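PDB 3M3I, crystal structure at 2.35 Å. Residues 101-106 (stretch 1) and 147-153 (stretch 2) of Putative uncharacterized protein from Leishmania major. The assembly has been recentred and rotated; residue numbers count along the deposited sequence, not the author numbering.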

# COMPACT_ATOMS: atom_id res chain seq x y z
N PRO A 101 18.49 -2.09 14.16
CA PRO A 101 17.09 -2.22 14.64
C PRO A 101 16.17 -1.03 14.26
O PRO A 101 15.75 -0.27 15.12
CB PRO A 101 17.27 -2.34 16.14
CG PRO A 101 18.59 -3.04 16.30
CD PRO A 101 19.46 -2.60 15.14
N GLN A 102 15.84 -0.93 12.97
CA GLN A 102 15.26 0.28 12.38
C GLN A 102 13.76 0.21 12.11
O GLN A 102 13.22 1.00 11.34
CB GLN A 102 16.03 0.64 11.09
CG GLN A 102 17.32 1.39 11.41
CD GLN A 102 18.32 1.41 10.28
OE1 GLN A 102 18.28 0.57 9.38
NE2 GLN A 102 19.25 2.36 10.34
N ASP A 103 13.09 -0.74 12.77
CA ASP A 103 11.64 -0.86 12.74
C ASP A 103 11.01 0.24 13.59
O ASP A 103 9.94 0.75 13.25
CB ASP A 103 11.19 -2.22 13.30
CG ASP A 103 11.65 -3.40 12.45
OD1 ASP A 103 12.05 -3.20 11.28
OD2 ASP A 103 11.58 -4.54 12.94
N GLU A 104 11.67 0.59 14.69
CA GLU A 104 11.11 1.50 15.71
C GLU A 104 11.02 2.93 15.19
O GLU A 104 10.11 3.68 15.56
CB GLU A 104 11.94 1.49 17.01
CG GLU A 104 12.49 0.13 17.50
CD GLU A 104 11.40 -0.92 17.75
OE1 GLU A 104 10.30 -0.55 18.22
OE2 GLU A 104 11.67 -2.12 17.50
N ASP A 105 11.97 3.32 14.35
CA ASP A 105 12.04 4.69 13.84
C ASP A 105 10.86 5.11 12.95
O ASP A 105 10.65 6.31 12.72
CB ASP A 105 13.36 4.89 13.08
N ARG A 106 10.09 4.13 12.46
CA ARG A 106 9.00 4.38 11.51
C ARG A 106 7.61 4.01 12.05
O ARG A 106 7.44 3.59 13.20
CB ARG A 106 9.25 3.66 10.16
CG ARG A 106 9.84 2.25 10.25
CD ARG A 106 8.95 1.18 9.62
NE ARG A 106 9.52 -0.15 9.86
CZ ARG A 106 8.84 -1.31 9.97
NH1 ARG A 106 7.51 -1.37 9.85
NH2 ARG A 106 9.51 -2.42 10.20
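Stretch 2, residues 147-153: QYTVPGG

Stretch 2 packs against a turn in stretch 1 and the residue before it, in a small contact that buries 291 Å² when both sides are summed. The contacts run in opposite order along the two chains, Tyr148 and Thr149 meeting Arg106 while Pro151 and Gly152 reach back to Gln102. Residues 147-150 form an extended strand, and the chain leaves it through Pro151, Gly152 and Gly153 in a loop. Stretch 1 folds as a type I beta turn from Asp103 to Arg106, with helical backbone angles at residues 103-105 and a weak backbone hydrogen bond from Arg106 N to Asp103 O at 3.5 Å. The turn brings Asp103 and Arg106 together at its two ends, and the weak hydrogen bond from Arg106 NH2 to Asp103 OD1, 2.9 Å and part of a salt bridge, ties their side chains. The backbones come nearest at Gln102 and Pro151, whose CA atoms are 6.4 Å apart.

Arg106 covers the most surface. Its CA-to-CB bond points toward stretch 2, and with chi1 p, chi2 off-rotamer at 120° and chi3 t, its guanidinium lies against Tyr148 and Thr149. There the carbonyl of Thr149 lies over one face of the group: Arg106 NH2 is 2.9 Å from Thr149 O, but the angle is poor and no hydrogen bond results. The separation of Arg106 CZ from Thr149 O, also 2.9 Å, is too short to be taken literally. The CA-to-CB bond of Thr149 points toward stretch 1, and its CB is 3.6 Å from Arg106 NH1. Arg106 also makes an off-centre cation-pi contact with Tyr148: CZ is 4.7 Å from the ring centroid, 27° off the ring normal, with NH1 over one face of the ring. The CA-to-CB bond of Tyr148 points sideways, yet the end of its side chain comes nearer, placing OH 3.4 Å from Arg106 NH2 and 3.5 Å from Asp103 OD1.

The CA-to-CB bond of Pro151, next in covered area, points toward stretch 1, and its ring packs against three residues there. Its CG is 3.5 Å from Gln102 O, 3.7 Å from Asp103 OD1 and 3.9 Å from Arg106 NE, so one ring carbon meets a backbone carbonyl, a carboxylate and the base of the guanidinium. The CA-to-CB bond of Gln102 points toward stretch 2, with its CB 4.1 Å from Pro151 CB and its OE1 4.0 Å from Gly152 O. Gly153 adopts phi/psi of 98/-10, where a CB would be jammed against the preceding carbonyl oxygen. With no clear hydrogen bond between the stretches, packing and the cation-pi contact define the fit.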

# COMPACT_ATOMS: atom_id res chain seq x y z
N GLN A 147 -0.01 -5.36 6.56
CA GLN A 147 0.89 -4.33 6.06
C GLN A 147 2.20 -4.43 6.86
O GLN A 147 2.18 -4.76 8.03
CB GLN A 147 0.21 -2.98 6.26
CG GLN A 147 0.97 -1.77 5.76
CD GLN A 147 0.48 -0.45 6.37
OE1 GLN A 147 1.28 0.39 6.68
NE2 GLN A 147 -0.83 -0.28 6.49
N TYR A 148 3.32 -4.14 6.21
CA TYR A 148 4.62 -4.10 6.86
C TYR A 148 5.61 -3.34 5.97
O TYR A 148 5.55 -3.44 4.75
CB TYR A 148 5.14 -5.50 7.14
CG TYR A 148 6.54 -5.52 7.70
CD1 TYR A 148 6.76 -5.46 9.08
CD2 TYR A 148 7.64 -5.54 6.86
CE1 TYR A 148 8.06 -5.47 9.60
CE2 TYR A 148 8.92 -5.54 7.36
CZ TYR A 148 9.13 -5.50 8.73
OH TYR A 148 10.41 -5.50 9.20
N THR A 149 6.52 -2.61 6.62
CA THR A 149 7.48 -1.72 5.96
C THR A 149 8.92 -2.18 6.19
O THR A 149 9.37 -2.28 7.32
CB THR A 149 7.34 -0.27 6.44
OG1 THR A 149 6.08 0.24 6.03
CG2 THR A 149 8.43 0.62 5.87
N VAL A 150 9.64 -2.44 5.09
CA VAL A 150 11.03 -2.88 5.15
C VAL A 150 11.87 -1.61 5.16
O VAL A 150 11.81 -0.85 4.20
CB VAL A 150 11.39 -3.76 3.93
CG1 VAL A 150 12.84 -4.19 4.00
CG2 VAL A 150 10.48 -4.98 3.88
N PRO A 151 12.62 -1.36 6.24
CA PRO A 151 13.31 -0.07 6.28
C PRO A 151 14.41 0.01 5.23
O PRO A 151 15.05 -0.99 4.94
CB PRO A 151 13.89 -0.02 7.69
CG PRO A 151 13.11 -1.02 8.48
CD PRO A 151 12.81 -2.11 7.50
N GLY A 152 14.59 1.20 4.65
CA GLY A 152 15.70 1.46 3.75
C GLY A 152 17.02 1.05 4.37
O GLY A 152 17.28 1.32 5.54
N GLY A 153 17.85 0.38 3.60
CA GLY A 153 19.15 -0.07 4.04
C GLY A 153 19.14 -1.51 4.49
O GLY A 153 20.18 -2.08 4.72